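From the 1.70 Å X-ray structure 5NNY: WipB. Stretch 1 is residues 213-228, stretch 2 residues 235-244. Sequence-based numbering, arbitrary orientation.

Stretch 1, residues 213-228: GLNHIRGLARKFKVPY
Stretch 2, residues 235-244: DLAKTIDAIN

The two stretches pack through a predominantly apolar contact, without a cross-stretch hydrogen bond, in which Ile 243 of one helix enters a hole in the other and 514 Å² is buried in total. The helix starting at Leu 214 keeps phi/psi near -63/-40 through Lys 223, with Phe 224 at -92/2; N-cap Gly 213 N donates to His 216 ND1 (3.1 Å). Its N-to-C direction lies 45° from that of helix 235-244 (near -64/-41, continuing at both ends), the axes 9.5 Å apart at closest approach. CA atoms pair Ile 217 with Ile 240 (7.5 Å), Ala 221 with Ile 243 (5.8 Å), Val 226 with Ala 242 (6.5 Å) and Tyr 228 with Thr 239 (5.7 Å).

Ile 243 (chi1 m, chi2 t), the most covered residue (106 Å²), sits among Ile 217, Leu 220, Ala 221 and Phe 224; its CD1 lies 3.7 Å from Ala 221 N and 4.0 Å from Ala 221 CB, a single methyl lining the hole. Branched side chains fill the buried space: Ile 217 (m, t) places CG2 3.9 Å from Ile 243 CD1 and 4.2 Å from Ile 240 CG1, and Leu 214 CD2 (m, t) meets Leu 236 CD2 (t, p) at 3.8 Å.

A Schellman motif at Lys 225 (64/48), with Val 226 N bonded to Ala 221 O (2.9 Å), leads into extended residues 226-228 (-126/154, -67/135, -96/125). Val 226 CB (chi1 m) reaches Ala 242 CB at 4.0 Å, while Tyr 228 CD1 (chi1 t) lies 3.7 Å from the Thr 239 methyl, CG2 (chi1 m).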

# COMPACT_ATOMS: atom_id res chain seq x y z
N GLY A 213 -3.08 15.08 -11.84
CA GLY A 213 -4.06 16.10 -12.14
C GLY A 213 -5.31 15.47 -12.70
O GLY A 213 -5.40 14.24 -12.76
N LEU A 214 -6.27 16.30 -13.12
CA LEU A 214 -7.44 15.78 -13.82
C LEU A 214 -7.07 15.03 -15.10
O LEU A 214 -7.82 14.15 -15.54
CB LEU A 214 -8.40 16.93 -14.16
CG LEU A 214 -9.00 17.70 -12.99
CD1 LEU A 214 -9.80 18.92 -13.50
CD2 LEU A 214 -9.91 16.80 -12.17
N ASN A 215 -5.92 15.37 -15.71
CA ASN A 215 -5.52 14.68 -16.93
C ASN A 215 -5.25 13.20 -16.66
O ASN A 215 -5.56 12.35 -17.50
CB ASN A 215 -4.29 15.35 -17.54
CG ASN A 215 -3.21 15.64 -16.52
OD1 ASN A 215 -3.46 16.25 -15.48
ND2 ASN A 215 -1.98 15.19 -16.81
N HIS A 216 -4.67 12.89 -15.50
CA HIS A 216 -4.45 11.48 -15.15
C HIS A 216 -5.76 10.74 -14.97
O HIS A 216 -5.90 9.59 -15.39
CB HIS A 216 -3.62 11.37 -13.86
CG HIS A 216 -2.21 11.82 -13.99
ND1 HIS A 216 -1.82 13.13 -13.83
CD2 HIS A 216 -1.08 11.13 -14.28
CE1 HIS A 216 -0.51 13.23 -14.01
NE2 HIS A 216 -0.04 12.02 -14.28
N ILE A 217 -6.74 11.37 -14.32
CA ILE A 217 -8.02 10.73 -14.09
C ILE A 217 -8.72 10.47 -15.42
O ILE A 217 -9.32 9.41 -15.64
CB ILE A 217 -8.87 11.58 -13.13
CG1 ILE A 217 -8.10 11.80 -11.84
CG2 ILE A 217 -10.24 10.94 -12.86
CD1 ILE A 217 -8.76 12.79 -10.88
N ARG A 218 -8.63 11.42 -16.34
CA ARG A 218 -9.18 11.21 -17.68
C ARG A 218 -8.48 10.06 -18.38
O ARG A 218 -9.13 9.24 -19.05
CB ARG A 218 -9.07 12.51 -18.50
CG ARG A 218 -9.68 12.42 -19.89
CD ARG A 218 -9.39 13.68 -20.71
NE ARG A 218 -10.04 14.85 -20.15
CZ ARG A 218 -11.27 15.24 -20.50
NH1 ARG A 218 -11.95 14.55 -21.40
NH2 ARG A 218 -11.81 16.32 -19.94
N GLY A 219 -7.16 9.97 -18.25
CA GLY A 219 -6.44 8.86 -18.85
C GLY A 219 -6.83 7.52 -18.24
O GLY A 219 -6.93 6.52 -18.94
N LEU A 220 -7.05 7.50 -16.92
CA LEU A 220 -7.46 6.27 -16.25
C LEU A 220 -8.84 5.83 -16.71
O LEU A 220 -9.07 4.64 -16.98
CB LEU A 220 -7.43 6.46 -14.72
CG LEU A 220 -6.04 6.63 -14.08
CD1 LEU A 220 -6.12 7.23 -12.69
CD2 LEU A 220 -5.33 5.26 -14.01
N ALA A 221 -9.78 6.76 -16.80
CA ALA A 221 -11.10 6.39 -17.30
C ALA A 221 -11.00 5.77 -18.69
O ALA A 221 -11.66 4.76 -18.98
CB ALA A 221 -12.02 7.61 -17.32
N ARG A 222 -10.16 6.34 -19.56
CA ARG A 222 -9.94 5.78 -20.89
C ARG A 222 -9.30 4.39 -20.81
O ARG A 222 -9.73 3.46 -21.50
CB ARG A 222 -9.06 6.71 -21.72
CG ARG A 222 -8.69 6.14 -23.08
CD ARG A 222 -7.91 7.12 -23.95
NE ARG A 222 -8.78 7.99 -24.73
CZ ARG A 222 -8.76 9.32 -24.67
NH1 ARG A 222 -9.59 10.03 -25.42
NH2 ARG A 222 -7.90 9.93 -23.86
N LYS A 223 -8.28 4.23 -19.97
CA LYS A 223 -7.60 2.94 -19.83
C LYS A 223 -8.57 1.84 -19.39
O LYS A 223 -8.51 0.72 -19.91
CB LYS A 223 -6.44 3.06 -18.84
CG LYS A 223 -5.77 1.75 -18.45
CD LYS A 223 -4.64 1.42 -19.38
CE LYS A 223 -3.70 0.38 -18.80
NZ LYS A 223 -2.64 0.06 -19.79
N PHE A 224 -9.46 2.15 -18.46
CA PHE A 224 -10.42 1.18 -17.93
C PHE A 224 -11.75 1.17 -18.67
O PHE A 224 -12.65 0.40 -18.29
CB PHE A 224 -10.64 1.44 -16.45
CG PHE A 224 -9.47 1.06 -15.61
CD1 PHE A 224 -9.16 -0.27 -15.40
CD2 PHE A 224 -8.66 2.03 -15.05
CE1 PHE A 224 -8.06 -0.64 -14.64
CE2 PHE A 224 -7.55 1.68 -14.29
CZ PHE A 224 -7.26 0.34 -14.08
N LYS A 225 -11.89 1.98 -19.72
CA LYS A 225 -13.05 1.95 -20.62
C LYS A 225 -14.33 2.33 -19.89
O LYS A 225 -15.35 1.64 -19.98
CB LYS A 225 -13.18 0.59 -21.32
CG LYS A 225 -11.97 0.20 -22.16
CD LYS A 225 -12.11 -1.18 -22.81
CE LYS A 225 -13.12 -1.17 -23.96
NZ LYS A 225 -13.21 -2.50 -24.63
N VAL A 226 -14.27 3.42 -19.13
CA VAL A 226 -15.44 3.94 -18.43
C VAL A 226 -15.59 5.40 -18.84
O VAL A 226 -14.61 6.06 -19.22
CB VAL A 226 -15.31 3.78 -16.90
CG1 VAL A 226 -15.35 2.31 -16.52
CG2 VAL A 226 -14.04 4.45 -16.39
N PRO A 227 -16.81 5.94 -18.77
CA PRO A 227 -17.01 7.34 -19.14
C PRO A 227 -16.34 8.28 -18.15
O PRO A 227 -16.42 8.09 -16.94
CB PRO A 227 -18.54 7.51 -19.11
CG PRO A 227 -19.08 6.13 -19.16
CD PRO A 227 -18.08 5.27 -18.46
N TYR A 228 -15.64 9.28 -18.69
CA TYR A 228 -15.07 10.35 -17.90
C TYR A 228 -16.04 11.53 -17.90
O TYR A 228 -16.43 12.01 -18.96
CB TYR A 228 -13.71 10.80 -18.44
CG TYR A 228 -13.14 11.99 -17.67
CD1 TYR A 228 -12.47 11.80 -16.46
CD2 TYR A 228 -13.29 13.30 -18.15
CE1 TYR A 228 -11.96 12.87 -15.76
CE2 TYR A 228 -12.77 14.38 -17.45
CZ TYR A 228 -12.11 14.15 -16.24
OH TYR A 228 -11.60 15.22 -15.52
N ASP A 235 -19.96 14.51 -10.14
CA ASP A 235 -19.72 13.74 -11.36
C ASP A 235 -18.31 13.16 -11.39
O ASP A 235 -18.10 12.02 -11.83
CB ASP A 235 -19.97 14.59 -12.60
CG ASP A 235 -21.23 14.21 -13.33
OD1 ASP A 235 -22.01 13.40 -12.77
OD2 ASP A 235 -21.45 14.69 -14.47
N LEU A 236 -17.32 13.94 -10.94
CA LEU A 236 -15.96 13.43 -10.90
C LEU A 236 -15.84 12.26 -9.94
O LEU A 236 -15.16 11.27 -10.23
CB LEU A 236 -15.00 14.55 -10.51
CG LEU A 236 -13.51 14.22 -10.68
CD1 LEU A 236 -13.14 14.03 -12.14
CD2 LEU A 236 -12.62 15.27 -10.02
N ALA A 237 -16.51 12.37 -8.79
CA ALA A 237 -16.54 11.27 -7.84
C ALA A 237 -17.15 10.03 -8.46
O ALA A 237 -16.68 8.91 -8.24
CB ALA A 237 -17.32 11.69 -6.59
N LYS A 238 -18.20 10.21 -9.27
CA LYS A 238 -18.80 9.06 -9.94
C LYS A 238 -17.81 8.44 -10.92
O LYS A 238 -17.73 7.21 -11.04
CB LYS A 238 -20.08 9.49 -10.66
CG LYS A 238 -20.43 8.64 -11.86
N THR A 239 -17.04 9.27 -11.61
CA THR A 239 -16.02 8.76 -12.52
C THR A 239 -14.95 7.99 -11.76
O THR A 239 -14.46 6.95 -12.23
CB THR A 239 -15.39 9.92 -13.29
OG1 THR A 239 -16.41 10.62 -14.01
CG2 THR A 239 -14.30 9.43 -14.28
N ILE A 240 -14.56 8.48 -10.58
CA ILE A 240 -13.50 7.83 -9.81
C ILE A 240 -13.98 6.48 -9.31
O ILE A 240 -13.26 5.48 -9.38
CB ILE A 240 -13.01 8.76 -8.68
CG1 ILE A 240 -12.31 10.00 -9.27
CG2 ILE A 240 -12.07 8.04 -7.71
CD1 ILE A 240 -11.98 11.06 -8.20
N ASP A 241 -15.24 6.43 -8.85
CA ASP A 241 -15.89 5.17 -8.48
C ASP A 241 -15.83 4.16 -9.62
O ASP A 241 -15.55 2.97 -9.40
CB ASP A 241 -17.36 5.44 -8.11
CG ASP A 241 -17.52 6.14 -6.78
OD1 ASP A 241 -16.54 6.22 -6.00
OD2 ASP A 241 -18.64 6.62 -6.49
N ALA A 242 -16.12 4.60 -10.85
CA ALA A 242 -16.10 3.70 -11.99
C ALA A 242 -14.68 3.20 -12.27
O ALA A 242 -14.48 2.01 -12.57
CB ALA A 242 -16.66 4.40 -13.23
N ILE A 243 -13.70 4.09 -12.17
CA ILE A 243 -12.31 3.68 -12.34
C ILE A 243 -11.93 2.64 -11.30
O ILE A 243 -11.33 1.61 -11.63
CB ILE A 243 -11.38 4.90 -12.29
CG1 ILE A 243 -11.57 5.74 -13.56
CG2 ILE A 243 -9.91 4.47 -12.18
CD1 ILE A 243 -11.17 7.20 -13.40
N ASN A 244 -12.29 2.87 -10.03
CA ASN A 244 -11.90 1.93 -8.99
C ASN A 244 -12.65 0.62 -9.11
O ASN A 244 -12.12 -0.43 -8.72
CB ASN A 244 -12.08 2.56 -7.61
CG ASN A 244 -10.98 3.55 -7.26
OD1 ASN A 244 -9.81 3.33 -7.58
ND2 ASN A 244 -11.35 4.63 -6.60